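Local coordinates for protein ACDH-11, isoform b (Caenorhabditis elegans, PDB 4Y9L) that belongs to the acyl-CoA dehydrogenase family of flavoproteins and binds flavin-adenine dinucleotide with help from a neighbouring subunit, at residues D120-R125 with L379-A384; A139-C144 with L278-L283; A147-A152 with A183-Q188; V153-S158 with S309-I314; V231-A236 with L252-L257. One frame throughout, in Å; residues are numbered along the deposited sequence.

Interaction 1 of 5, residues D120-R125 with L379-A384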
# COMPACT_ATOMS: atom_id res chain seq x y z
N ASP B 120 -9.65 -0.12 49.33
CA ASP B 120 -9.54 1.26 49.68
C ASP B 120 -9.24 2.18 48.47
O ASP B 120 -8.25 1.99 47.74
CB ASP B 120 -8.40 1.38 50.65
CG ASP B 120 -8.31 2.72 51.25
OD1 ASP B 120 -8.36 3.71 50.50
OD2 ASP B 120 -8.21 2.78 52.48
N PRO B 121 -10.06 3.24 48.30
CA PRO B 121 -9.92 4.04 47.10
C PRO B 121 -8.52 4.59 46.89
O PRO B 121 -8.03 4.66 45.76
CB PRO B 121 -10.96 5.14 47.32
CG PRO B 121 -11.99 4.44 48.08
CD PRO B 121 -11.21 3.68 49.09
N PHE B 122 -7.84 4.93 47.96
CA PHE B 122 -6.52 5.53 47.78
C PHE B 122 -5.53 4.47 47.31
O PHE B 122 -4.67 4.78 46.47
CB PHE B 122 -6.10 6.32 49.04
CG PHE B 122 -4.79 5.93 49.64
CD1 PHE B 122 -4.73 4.92 50.59
CD2 PHE B 122 -3.64 6.62 49.34
CE1 PHE B 122 -3.53 4.57 51.19
CE2 PHE B 122 -2.44 6.28 49.91
CZ PHE B 122 -2.38 5.25 50.83
N VAL B 123 -5.68 3.24 47.81
CA VAL B 123 -4.83 2.14 47.36
C VAL B 123 -5.04 1.87 45.88
O VAL B 123 -4.09 1.69 45.10
CB VAL B 123 -5.09 0.84 48.16
CG1 VAL B 123 -4.44 -0.37 47.49
CG2 VAL B 123 -4.54 1.01 49.56
N ARG B 124 -6.30 1.84 45.49
CA ARG B 124 -6.59 1.32 44.21
C ARG B 124 -6.15 2.23 43.07
O ARG B 124 -5.59 1.77 42.08
CB ARG B 124 -8.03 0.83 44.16
CG ARG B 124 -9.09 1.87 44.25
CD ARG B 124 -10.39 1.23 44.63
NE ARG B 124 -11.44 2.19 44.34
CZ ARG B 124 -12.62 2.28 44.93
NH1 ARG B 124 -12.99 1.43 45.88
NH2 ARG B 124 -13.45 3.24 44.54
N ARG B 125 -6.29 3.53 43.23
CA ARG B 125 -5.82 4.40 42.19
C ARG B 125 -4.33 4.38 42.06
O ARG B 125 -3.83 4.64 41.00
CB ARG B 125 -6.24 5.84 42.45
CG ARG B 125 -7.71 6.10 42.22
CD ARG B 125 -8.11 5.86 40.77
NE ARG B 125 -9.46 6.35 40.49
CZ ARG B 125 -10.07 6.25 39.31
NH1 ARG B 125 -9.51 5.63 38.26
NH2 ARG B 125 -11.26 6.77 39.18
N LEU B 379 -6.16 11.77 44.15
CA LEU B 379 -7.42 11.45 43.52
C LEU B 379 -8.13 10.41 44.37
O LEU B 379 -9.38 10.42 44.54
CB LEU B 379 -7.19 10.94 42.10
CG LEU B 379 -8.44 10.31 41.47
CD1 LEU B 379 -9.56 11.32 41.33
CD2 LEU B 379 -8.15 9.62 40.16
N GLY B 380 -7.31 9.52 44.90
CA GLY B 380 -7.79 8.42 45.70
C GLY B 380 -8.34 8.83 47.05
O GLY B 380 -9.29 8.23 47.53
N LEU B 381 -7.73 9.82 47.68
CA LEU B 381 -8.22 10.36 48.91
C LEU B 381 -9.55 11.02 48.64
O LEU B 381 -10.53 10.82 49.41
CB LEU B 381 -7.24 11.32 49.47
CG LEU B 381 -5.97 10.63 49.95
CD1 LEU B 381 -4.95 11.68 50.31
CD2 LEU B 381 -6.25 9.81 51.19
N SER B 382 -9.61 11.77 47.55
CA SER B 382 -10.84 12.45 47.18
C SER B 382 -11.97 11.45 46.95
O SER B 382 -13.09 11.67 47.35
CB SER B 382 -10.63 13.26 45.94
OG SER B 382 -11.85 13.39 45.28
N GLU B 383 -11.67 10.34 46.30
CA GLU B 383 -12.70 9.33 46.05
C GLU B 383 -13.11 8.56 47.30
O GLU B 383 -14.24 8.07 47.36
CB GLU B 383 -12.28 8.40 44.94
CG GLU B 383 -12.33 9.10 43.59
CD GLU B 383 -11.79 8.26 42.47
OE1 GLU B 383 -11.16 7.22 42.75
OE2 GLU B 383 -11.96 8.65 41.28
N ALA B 384 -12.23 8.49 48.30
CA ALA B 384 -12.58 7.95 49.61
C ALA B 384 -13.34 8.91 50.55
O ALA B 384 -13.76 8.47 51.63
CB ALA B 384 -11.34 7.41 50.32
O HOH W 1 -12.59 5.03 42.19
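E383 OE2 is gripped by two positive groups: R125 NH2 at 2.9 Å, which meets its syn lone pair, and K154 NZ, which adds a second salt bridge. R125 NE reaches the other oxygen, E383 OE1, at 3.0 Å. This side-on, two-nitrogen grip ties together two helices of the acyl-CoA dehydrogenase fold, 121-135 and 352-384, whose short segments run roughly antiparallel at 145°. The carboxylate and guanidinium planes are 38° apart, so the fork is twisted rather than flat. E383 OE1 also receives a water hydrogen bond at 2.7 Å; that same water accepts from R124 NH2. Two positive groups on one carboxylate would be expected to stabilise its ionised form. The other end of the guanidinium is held too, because R125 NH1 bonds Q128 and D150.

Below the bridge the backbones close in. G380 has no side chain, and its CA lies 3.8 Å from F122 CA, while P121 CB rests on G380 O at 3.5 Å. At the start of helix 121-135, D120 is the N-cap, with D120 OD1 accepting from F122 N. P121 CG also packs on A384 CB at the edge of the contact. The R125 chain, bent at chi2 (-63°), brings its guanidinium over L379, whose CD2 lies over one face, 3.5 Å from R125 NE.

Interaction 2 of 5, residues A139-C144 with L278-L283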
# COMPACT_ATOMS: atom_id res chain seq x y z
N ALA B 139 1.27 -0.42 24.72
CA ALA B 139 -0.16 -0.68 24.53
C ALA B 139 -0.64 -0.61 23.10
O ALA B 139 -1.85 -0.79 22.85
CB ALA B 139 -0.95 0.40 25.27
N GLY B 140 0.20 -0.18 22.17
CA GLY B 140 -0.29 0.07 20.85
C GLY B 140 -1.44 1.07 20.87
O GLY B 140 -2.36 0.97 20.09
N LEU B 141 -1.41 1.99 21.83
CA LEU B 141 -2.43 2.99 21.97
C LEU B 141 -3.82 2.61 22.43
O LEU B 141 -4.74 3.46 22.45
CB LEU B 141 -2.46 3.89 20.72
CG LEU B 141 -1.84 5.09 21.39
CD1 LEU B 141 -0.43 5.39 20.93
CD2 LEU B 141 -2.87 6.20 21.52
N VAL B 142 -3.93 1.39 22.94
CA VAL B 142 -5.13 0.98 23.64
C VAL B 142 -5.30 1.76 24.94
O VAL B 142 -6.41 1.92 25.47
CB VAL B 142 -5.12 -0.57 23.83
CG1 VAL B 142 -6.20 -1.05 24.75
CG2 VAL B 142 -5.27 -1.21 22.46
N SER B 143 -4.17 2.27 25.42
CA SER B 143 -4.15 3.27 26.45
C SER B 143 -5.16 4.41 26.24
O SER B 143 -5.65 5.01 27.23
CB SER B 143 -2.74 3.83 26.60
OG SER B 143 -2.34 4.52 25.42
N CYS B 144 -5.48 4.75 25.01
CA CYS B 144 -6.38 5.84 24.76
C CYS B 144 -7.84 5.47 25.06
O CYS B 144 -8.54 6.19 25.75
CB CYS B 144 -6.23 6.36 23.32
SG CYS B 144 -7.62 7.40 22.83
N LEU B 278 0.31 11.66 12.47
CA LEU B 278 1.77 11.50 12.71
C LEU B 278 2.05 10.30 13.55
O LEU B 278 2.91 9.46 13.24
CB LEU B 278 2.26 12.72 13.41
CG LEU B 278 3.65 12.66 14.02
CD1 LEU B 278 4.74 12.25 13.06
CD2 LEU B 278 3.94 14.04 14.55
N GLY B 279 1.31 10.19 14.65
CA GLY B 279 1.38 9.00 15.48
C GLY B 279 0.02 8.54 15.97
O GLY B 279 -0.97 9.05 15.52
N THR B 280 -0.03 7.62 16.91
CA THR B 280 -1.31 6.93 17.28
C THR B 280 -1.97 6.27 16.10
O THR B 280 -3.20 6.06 16.04
CB THR B 280 -2.39 7.82 17.97
OG1 THR B 280 -2.97 8.74 17.06
CG2 THR B 280 -1.79 8.55 19.06
N LYS B 281 -1.13 5.85 15.20
CA LYS B 281 -1.61 5.27 13.99
C LYS B 281 -2.38 3.97 14.26
O LYS B 281 -3.23 3.61 13.45
CB LYS B 281 -0.45 5.06 13.06
CG LYS B 281 0.22 6.32 12.52
CD LYS B 281 1.00 5.83 11.32
CE LYS B 281 1.74 6.88 10.55
NZ LYS B 281 0.77 7.48 9.61
N GLN B 282 -2.09 3.33 15.40
CA GLN B 282 -2.73 2.06 15.81
C GLN B 282 -4.16 2.29 16.07
O GLN B 282 -5.00 1.38 15.98
CB GLN B 282 -2.12 1.54 17.11
CG GLN B 282 -0.59 1.50 17.11
CD GLN B 282 0.04 2.76 17.68
OE1 GLN B 282 -0.52 3.88 17.61
NE2 GLN B 282 1.23 2.59 18.21
N LEU B 283 -4.44 3.55 16.40
CA LEU B 283 -5.70 3.90 16.91
C LEU B 283 -6.61 4.44 15.80
O LEU B 283 -6.32 5.39 15.08
CB LEU B 283 -5.50 4.92 18.01
CG LEU B 283 -6.74 5.70 18.47
CD1 LEU B 283 -7.58 4.83 19.39
CD2 LEU B 283 -6.30 6.90 19.20
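The flat carboxamide of Q282 has the G140-L141 peptide over one of its faces: G140 C sits almost straight above Q282 CD at 3.9 Å, with the two planes moderately tilted. L141 approaches from that same side, its CD1 3.6 Å from Q282 OE1. At the other end of the amide, Q282 NE2 is hydrogen-bonded to D438, which also takes the backbone N of T280. A bend at chi2 (93°) folds the carboxamide back over the G140 backbone, and Q282 CB presses on G140 O at only 3.0 Å.

The contact joins a type I' turn, A139 to V142, just ahead of helix 143-158, to a type I turn, T280 to L283, in the connection between strands 269-274 and 285-298 of the middle domain. L141 fills the gap between the turns. Its CD2 meets T280 CG2 at 3.6 Å, the two side chains passing at a slant, and its CB faces L283 CB at 4.2 Å. C144 SG adds a further apolar touch, 3.9 Å from L283 CD2. The side chain of T280 lies about 4 Å from the bound flavin-adenine dinucleotide and packs on Y426 of the second subunit.

No hydrogen bond crosses between the two turns: they are held together by shape and van der Waals contact, while Q282 NE2 finds its hydrogen bond at D438 of helix 432-439.

Interaction 3 of 5, residues A147-A152 with A183-Q188. With FAD (flavin-adenine dinucleotide), chain D.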
# COMPACT_ATOMS: atom_id res chain seq x y z
N ALA B 147 -8.34 5.36 28.81
CA ALA B 147 -8.47 6.60 29.45
C ALA B 147 -9.91 7.10 29.38
O ALA B 147 -10.46 7.60 30.35
CB ALA B 147 -7.52 7.62 28.81
N MET B 148 -10.49 7.03 28.22
CA MET B 148 -11.83 7.53 28.01
C MET B 148 -12.84 6.65 28.70
O MET B 148 -13.86 7.14 29.21
CB MET B 148 -12.13 7.60 26.54
CG MET B 148 -11.17 8.51 25.80
SD MET B 148 -11.70 8.83 24.11
CE MET B 148 -11.21 7.27 23.39
N THR B 149 -12.52 5.36 28.75
CA THR B 149 -13.31 4.39 29.46
C THR B 149 -13.33 4.64 31.00
O THR B 149 -14.40 4.69 31.60
CB THR B 149 -12.82 2.96 29.18
OG1 THR B 149 -12.89 2.69 27.77
CG2 THR B 149 -13.70 1.97 29.89
N ASP B 150 -12.16 4.81 31.60
CA ASP B 150 -12.05 5.26 32.98
C ASP B 150 -12.81 6.58 33.19
O ASP B 150 -13.56 6.71 34.13
CB ASP B 150 -10.56 5.43 33.34
CG ASP B 150 -10.28 5.44 34.86
OD1 ASP B 150 -11.23 5.54 35.67
OD2 ASP B 150 -9.08 5.39 35.27
N GLY B 151 -12.61 7.53 32.31
CA GLY B 151 -13.26 8.78 32.39
C GLY B 151 -14.77 8.63 32.28
O GLY B 151 -15.49 9.34 32.99
N ALA B 152 -15.23 7.71 31.44
CA ALA B 152 -16.66 7.50 31.34
C ALA B 152 -17.30 7.00 32.63
O ALA B 152 -18.32 7.51 33.09
CB ALA B 152 -16.97 6.54 30.21
N ALA B 183 -16.72 -6.95 28.41
CA ALA B 183 -16.19 -5.64 28.65
C ALA B 183 -16.49 -4.64 27.54
O ALA B 183 -16.43 -4.98 26.37
CB ALA B 183 -14.72 -5.72 28.93
N TRP B 184 -16.82 -3.42 27.93
CA TRP B 184 -16.99 -2.33 27.02
C TRP B 184 -15.88 -1.30 27.15
O TRP B 184 -15.19 -1.26 28.15
CB TRP B 184 -18.29 -1.65 27.33
CG TRP B 184 -19.45 -2.28 26.68
CD1 TRP B 184 -19.44 -3.40 25.91
CD2 TRP B 184 -20.79 -1.84 26.74
NE1 TRP B 184 -20.71 -3.69 25.50
CE2 TRP B 184 -21.55 -2.73 25.98
CE3 TRP B 184 -21.42 -0.79 27.36
CZ2 TRP B 184 -22.94 -2.61 25.83
CZ3 TRP B 184 -22.84 -0.68 27.22
CH2 TRP B 184 -23.55 -1.57 26.46
N THR B 185 -15.72 -0.50 26.11
CA THR B 185 -15.02 0.76 26.17
C THR B 185 -15.88 1.89 25.67
O THR B 185 -16.96 1.70 25.09
CB THR B 185 -13.77 0.70 25.32
OG1 THR B 185 -14.13 0.41 23.94
CG2 THR B 185 -12.85 -0.39 25.90
N SER B 186 -15.39 3.10 25.89
CA SER B 186 -16.16 4.33 25.60
C SER B 186 -15.32 5.30 24.80
O SER B 186 -14.10 5.42 24.99
CB SER B 186 -16.57 5.02 26.90
OG SER B 186 -17.38 6.18 26.67
N GLY B 187 -15.96 6.03 23.90
CA GLY B 187 -15.33 7.23 23.37
C GLY B 187 -15.90 8.51 24.04
O GLY B 187 -16.69 8.47 24.99
N GLN B 188 -15.50 9.63 23.50
CA GLN B 188 -15.69 10.92 24.08
C GLN B 188 -15.61 11.88 22.89
O GLN B 188 -14.51 12.03 22.33
CB GLN B 188 -14.53 11.14 25.04
CG GLN B 188 -14.42 12.54 25.63
CD GLN B 188 -13.01 12.83 26.11
OE1 GLN B 188 -12.25 11.89 26.44
NE2 GLN B 188 -12.63 14.12 26.14
PA FAD D . -7.10 24.92 18.50
O1A FAD D . -7.56 25.36 19.89
O2A FAD D . -7.81 25.27 17.18
O5B FAD D . -5.60 25.45 18.42
C5B FAD D . -4.77 25.17 19.53
C4B FAD D . -3.82 26.32 19.59
O4B FAD D . -4.56 27.53 19.91
C3B FAD D . -2.80 26.03 20.67
O3B FAD D . -1.53 26.58 20.38
C2B FAD D . -3.40 26.78 21.83
O2B FAD D . -2.41 27.03 22.81
C1B FAD D . -4.03 28.01 21.15
N9A FAD D . -5.10 28.55 22.00
C8A FAD D . -6.36 28.02 22.06
N7A FAD D . -7.13 28.71 22.95
C5A FAD D . -6.32 29.68 23.45
C6A FAD D . -6.47 30.77 24.42
N6A FAD D . -7.69 30.93 25.03
N1A FAD D . -5.37 31.57 24.68
C2A FAD D . -4.21 31.41 24.07
N3A FAD D . -4.02 30.44 23.17
C4A FAD D . -4.99 29.57 22.84
N1 FAD D . -11.21 15.10 20.60
C2 FAD D . -12.32 14.44 21.01
O2 FAD D . -13.23 15.13 21.49
N3 FAD D . -12.44 13.10 20.97
C4 FAD D . -11.48 12.31 20.49
O4 FAD D . -11.65 11.07 20.43
C4X FAD D . -10.25 12.96 19.98
N5 FAD D . -9.23 12.29 19.44
C5X FAD D . -8.13 12.93 19.04
C6 FAD D . -7.07 12.20 18.50
C7 FAD D . -5.90 12.81 18.05
C7M FAD D . -4.78 12.00 17.49
C8 FAD D . -5.76 14.26 18.14
C8M FAD D . -4.49 14.91 17.64
C9 FAD D . -6.82 15.02 18.68
C9A FAD D . -7.99 14.41 19.13
N10 FAD D . -9.03 15.12 19.67
C10 FAD D . -10.17 14.43 20.09
C1' FAD D . -9.05 16.60 19.74
C2' FAD D . -8.16 17.36 20.71
O2' FAD D . -8.68 17.32 22.03
C3' FAD D . -8.05 18.79 20.17
O3' FAD D . -7.09 18.82 19.10
C4' FAD D . -7.68 19.82 21.24
O4' FAD D . -8.90 20.09 21.96
C5' FAD D . -7.06 21.09 20.62
O5' FAD D . -8.10 21.66 19.80
P FAD D . -7.92 22.10 18.26
O1P FAD D . -7.30 20.92 17.49
O2P FAD D . -9.26 22.65 17.81
O3P FAD D . -6.89 23.30 18.56
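Strand 186-189, which lines the flavin site, runs beneath helix 143-158 at almost a right angle (89° between the short segments). T149 pins the crossing: its OG1 accepts from S186 N at 3.2 Å, with a fairly straight N-H...O of 152°, and also bonds P145 O one turn back in its own helix. The hydroxyl thus serves both the helix and the strand, and T185 CB packs against it.

One turn of the helix lies flat on the strand. A152 CB rests on S186 CB at 3.7 Å, while S186 OG turns along its own strand to donate to G187 O, in the carbonyl plane and on a lone pair. M148 covers the next stretch: its CB touches S186 O at 3.3 Å, and its SD lies across Q188, 3.8 Å from Q188 CB, the two side chains nearly perpendicular. The bend at chi3 (-77°) turns the M148 methyl back along the strand, CE lying 3.8 Å from S186 O. Q188 OE1 stands over M148 CG, and Q188 NE2 is bonded to E446.

Beyond this grip Q188 O accepts from FAD N3 at 2.7 Å. M190 N and T191 OG1 also bond the cofactor, and R341 and G423 of the second subunit complete the site. Backbone recognition of the flavin's pyrimidine edge by Q188 O, at the junction of helical and beta domains, belongs to the acyl-CoA dehydrogenase fold.

Interaction 4 of 5, residues V153-S158 with S309-I314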
# COMPACT_ATOMS: atom_id res chain seq x y z
N VAL B 153 -16.70 5.98 33.22
CA VAL B 153 -17.18 5.43 34.50
C VAL B 153 -17.19 6.51 35.54
O VAL B 153 -18.13 6.66 36.29
CB VAL B 153 -16.24 4.37 35.01
CG1 VAL B 153 -16.61 3.92 36.42
CG2 VAL B 153 -16.24 3.21 34.06
N LYS B 154 -16.12 7.26 35.56
CA LYS B 154 -16.01 8.31 36.47
C LYS B 154 -17.18 9.30 36.36
O LYS B 154 -17.78 9.71 37.37
CB LYS B 154 -14.66 8.98 36.24
CG LYS B 154 -14.42 10.17 37.13
CD LYS B 154 -14.44 9.76 38.59
CE LYS B 154 -14.15 10.97 39.47
NZ LYS B 154 -13.84 10.50 40.84
N THR B 155 -17.55 9.62 35.15
CA THR B 155 -18.49 10.67 34.91
C THR B 155 -19.87 10.17 35.19
O THR B 155 -20.70 10.85 35.80
CB THR B 155 -18.42 11.04 33.44
OG1 THR B 155 -17.21 11.73 33.22
CG2 THR B 155 -19.56 11.95 33.06
N LEU B 156 -20.13 8.96 34.74
CA LEU B 156 -21.42 8.43 34.98
C LEU B 156 -21.70 8.24 36.47
O LEU B 156 -22.82 8.51 36.91
CB LEU B 156 -21.59 7.14 34.22
CG LEU B 156 -21.66 7.28 32.70
CD1 LEU B 156 -21.67 5.89 32.05
CD2 LEU B 156 -22.87 8.09 32.23
N THR B 157 -20.68 7.83 37.23
CA THR B 157 -20.81 7.60 38.67
C THR B 157 -20.89 8.89 39.45
O THR B 157 -21.66 8.97 40.35
CB THR B 157 -19.71 6.69 39.27
OG1 THR B 157 -18.40 7.25 39.05
CG2 THR B 157 -19.75 5.32 38.66
N SER B 158 -20.09 9.89 39.11
CA SER B 158 -20.20 11.23 39.75
C SER B 158 -21.55 11.87 39.52
O SER B 158 -22.06 12.51 40.41
CB SER B 158 -19.12 12.19 39.28
OG SER B 158 -17.86 11.57 39.26
N SER B 309 -16.62 17.83 33.21
CA SER B 309 -15.48 18.21 34.03
C SER B 309 -15.17 17.07 34.99
O SER B 309 -13.99 16.74 35.20
CB SER B 309 -15.79 19.43 34.84
OG SER B 309 -17.03 19.24 35.57
N ASN B 310 -16.23 16.43 35.53
CA ASN B 310 -16.10 15.35 36.55
C ASN B 310 -15.01 14.37 36.21
O ASN B 310 -14.54 13.70 37.10
CB ASN B 310 -17.37 14.52 36.73
CG ASN B 310 -18.44 15.25 37.49
OD1 ASN B 310 -19.50 15.52 36.93
ND2 ASN B 310 -18.19 15.55 38.76
N MET B 311 -14.62 14.31 34.94
CA MET B 311 -13.64 13.35 34.45
C MET B 311 -12.24 13.92 34.15
O MET B 311 -11.27 13.16 33.79
CB MET B 311 -14.24 12.77 33.21
CG MET B 311 -13.75 13.27 31.91
SD MET B 311 -14.73 12.45 30.65
CE MET B 311 -13.67 11.18 29.90
N LEU B 312 -12.11 15.24 34.26
CA LEU B 312 -10.87 15.89 33.89
C LEU B 312 -9.73 15.25 34.60
O LEU B 312 -8.83 14.71 33.99
CB LEU B 312 -10.92 17.39 34.24
CG LEU B 312 -11.84 18.10 33.22
CD1 LEU B 312 -11.99 19.59 33.58
CD2 LEU B 312 -11.35 17.86 31.77
N ASN B 313 -9.79 15.27 35.91
CA ASN B 313 -8.70 14.74 36.68
C ASN B 313 -8.19 13.44 36.03
O ASN B 313 -6.97 13.30 35.83
CB ASN B 313 -9.11 14.53 38.13
CG ASN B 313 -9.39 15.83 38.86
OD1 ASN B 313 -8.82 16.87 38.54
ND2 ASN B 313 -10.29 15.77 39.83
N ILE B 314 -9.15 12.57 35.65
CA ILE B 314 -8.91 11.22 35.13
C ILE B 314 -8.11 11.15 33.88
O ILE B 314 -7.11 10.50 33.83
CB ILE B 314 -10.26 10.47 34.76
CG1 ILE B 314 -11.02 10.18 35.97
CG2 ILE B 314 -10.00 9.13 34.08
CD1 ILE B 314 -10.07 9.76 37.04
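Apolar contact is made where K154 and I314 meet. K154 CG lies 3.6 Å from I314 CG1, the two chains slanting past each other, and the K154 CB is close behind. Nearer the end of helix 143-158, S158 CB packs on N310 CB at 3.9 Å, at the partly exposed end of the contact.

Mixed contacts come next. With CG anti to the backbone N (chi1 178°) and a bend at chi2 (61°), the lysine stem runs across the incoming segment and rests CG on N310 O at 3.5 Å. T155 OG1 presses on M311 CB at 3.1 Å, with M311 SD 3.6 Å from the same oxygen; this hydroxyl is hydrogen-bonded to G151 O of its own helix. The end of the methionine leads away from 153-158 toward G151 and Q188, its side chain about 9 Å from the bound flavin-adenine dinucleotide.

No hydrogen bond crosses between the segments; each keeps its own. S158 OG donates to K154 O at 2.7 Å, while S158 N reaches that oxygen from the opposite face of its carbonyl plane. Across the contact, L312 N bonds S309 O to close a type I turn. K154 NZ forms a salt bridge with E383.

The arrangement seats the last turns of helix 143-158 on the start of helix 312-338, part of the joint between N- and C-terminal helical domains in the acyl-CoA dehydrogenase fold.

Interaction 5 of 5, residues V231-A236 with L252-L257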
# COMPACT_ATOMS: atom_id res chain seq x y z
N VAL B 231 -19.78 2.52 23.50
CA VAL B 231 -20.64 3.67 23.85
C VAL B 231 -19.88 4.97 23.77
O VAL B 231 -18.64 4.98 23.69
CB VAL B 231 -21.20 3.61 25.29
CG1 VAL B 231 -22.09 2.40 25.50
CG2 VAL B 231 -20.08 3.69 26.33
N ALA B 232 -20.59 6.08 23.78
CA ALA B 232 -19.83 7.33 23.83
C ALA B 232 -20.47 8.47 24.54
O ALA B 232 -21.66 8.53 24.67
CB ALA B 232 -19.37 7.74 22.44
N LEU B 233 -19.64 9.37 25.05
CA LEU B 233 -20.14 10.60 25.62
C LEU B 233 -19.84 11.74 24.67
O LEU B 233 -18.72 11.80 24.13
CB LEU B 233 -19.47 10.86 26.96
CG LEU B 233 -20.00 10.04 28.12
CD1 LEU B 233 -19.04 10.00 29.29
CD2 LEU B 233 -21.32 10.65 28.56
N THR B 234 -20.80 12.66 24.54
CA THR B 234 -20.71 13.81 23.66
C THR B 234 -21.58 14.97 24.16
O THR B 234 -22.43 14.79 24.99
CB THR B 234 -21.20 13.44 22.26
OG1 THR B 234 -20.87 14.46 21.33
CG2 THR B 234 -22.69 13.30 22.24
N LEU B 235 -21.34 16.17 23.65
CA LEU B 235 -22.14 17.31 24.01
C LEU B 235 -22.93 17.74 22.85
O LEU B 235 -22.49 17.57 21.72
CB LEU B 235 -21.23 18.49 24.34
CG LEU B 235 -20.38 18.31 25.60
CD1 LEU B 235 -19.23 19.29 25.62
CD2 LEU B 235 -21.27 18.46 26.81
N ALA B 236 -24.08 18.33 23.11
CA ALA B 236 -24.89 18.86 22.03
C ALA B 236 -25.87 19.92 22.54
O ALA B 236 -26.13 20.01 23.74
CB ALA B 236 -25.65 17.73 21.37
N LEU B 252 -24.93 23.89 26.10
CA LEU B 252 -24.44 22.50 25.98
C LEU B 252 -25.03 21.54 27.01
O LEU B 252 -24.92 21.77 28.22
CB LEU B 252 -22.93 22.51 26.03
CG LEU B 252 -22.46 23.27 24.79
CD1 LEU B 252 -20.98 23.63 24.84
CD2 LEU B 252 -22.77 22.46 23.53
N SER B 253 -25.71 20.51 26.51
CA SER B 253 -26.11 19.40 27.33
C SER B 253 -25.23 18.15 27.02
O SER B 253 -24.52 18.08 25.98
CB SER B 253 -27.58 19.11 27.11
OG SER B 253 -28.37 20.25 27.43
N LEU B 254 -25.26 17.20 27.94
CA LEU B 254 -24.44 15.98 27.84
C LEU B 254 -25.28 14.73 27.60
O LEU B 254 -26.32 14.53 28.20
CB LEU B 254 -23.58 15.78 29.08
CG LEU B 254 -22.63 14.56 29.13
CD1 LEU B 254 -21.40 14.69 28.22
CD2 LEU B 254 -22.19 14.28 30.58
N PHE B 255 -24.79 13.89 26.70
CA PHE B 255 -25.52 12.75 26.20
C PHE B 255 -24.66 11.51 26.21
O PHE B 255 -23.47 11.57 25.97
CB PHE B 255 -25.96 13.01 24.76
CG PHE B 255 -26.90 14.16 24.63
CD1 PHE B 255 -26.43 15.46 24.56
CD2 PHE B 255 -28.26 13.95 24.62
CE1 PHE B 255 -27.29 16.54 24.46
CE2 PHE B 255 -29.15 15.02 24.54
CZ PHE B 255 -28.66 16.31 24.43
N LEU B 256 -25.30 10.38 26.45
CA LEU B 256 -24.70 9.05 26.30
C LEU B 256 -25.41 8.27 25.22
O LEU B 256 -26.66 8.22 25.18
CB LEU B 256 -24.86 8.27 27.59
CG LEU B 256 -24.34 6.85 27.67
CD1 LEU B 256 -22.82 6.87 27.62
CD2 LEU B 256 -24.74 6.24 28.97
N LEU B 257 -24.62 7.64 24.34
CA LEU B 257 -25.21 6.79 23.32
C LEU B 257 -24.42 5.52 23.09
O LEU B 257 -23.21 5.45 23.37
CB LEU B 257 -25.40 7.56 22.01
CG LEU B 257 -24.16 7.98 21.19
CD1 LEU B 257 -24.48 8.14 19.71
CD2 LEU B 257 -23.63 9.28 21.71
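The shortest bonds between these antiparallel strands are A232 N to L257 O at 2.7 Å and S253 N to A236 O at 2.8 Å. In the middle, T234 N to F255 O is longer at 3.2 Å. Six backbone bonds run through the three hydrogen-bonded pairs, A232-L257, T234-F255 and A236-S253; between them L233-L256 and L235-L254 form the non-hydrogen-bonded pairs, where L235 CA comes within 3.2 Å of S253 O.

Neither face is a solvent side, since every residue of the contact is buried, but they pack differently. On the face of L233, L235, L254 and L256 the methyls keep a looser spacing: L254 CD1 is 4.1 Å from L233 CD2 and a similar distance from L235 CD2. The other face carries A232, T234, A236, S253, F255 and L257. Here the F255 ring swings toward A236, placing CE1 3.7 Å from A236 CB, and Y215 meets it in a T-shaped stack. T234 holds OG1 anti to the backbone N (chi1 -168°), which leaves its CG2 for F255 CB, 4.1 Å away. The two hydroxyls on this face find partners beyond the pair, T234 OG1 at W189 O and S253 OG at G302 N.

The antiparallel pair, with 186-189 added in parallel on 231-238, belongs to the beta sheet of the middle domain of the acyl-CoA dehydrogenase fold.

Helix 143-158 takes part in interactions 2, 3 and 4, meeting in turn a middle-domain loop, a flavin-site strand and the start of helix 312-338. Interactions 2, 3 and 5 are fully buried; 1 and 4 are only partly so, and there charge appears: the E383-K154 salt bridge joins them, and R125 pairs with D150 of interaction 3. Interaction 5 relies on regular backbone bonds and interaction 2 on van der Waals fit, whereas interaction 3 mixes one hydroxyl bond with packing. Interactions 3 and 5 share a sheet through strands 186-189 and 231-238, and M311 of interaction 4 packs on G151 and Q188 of interaction 3.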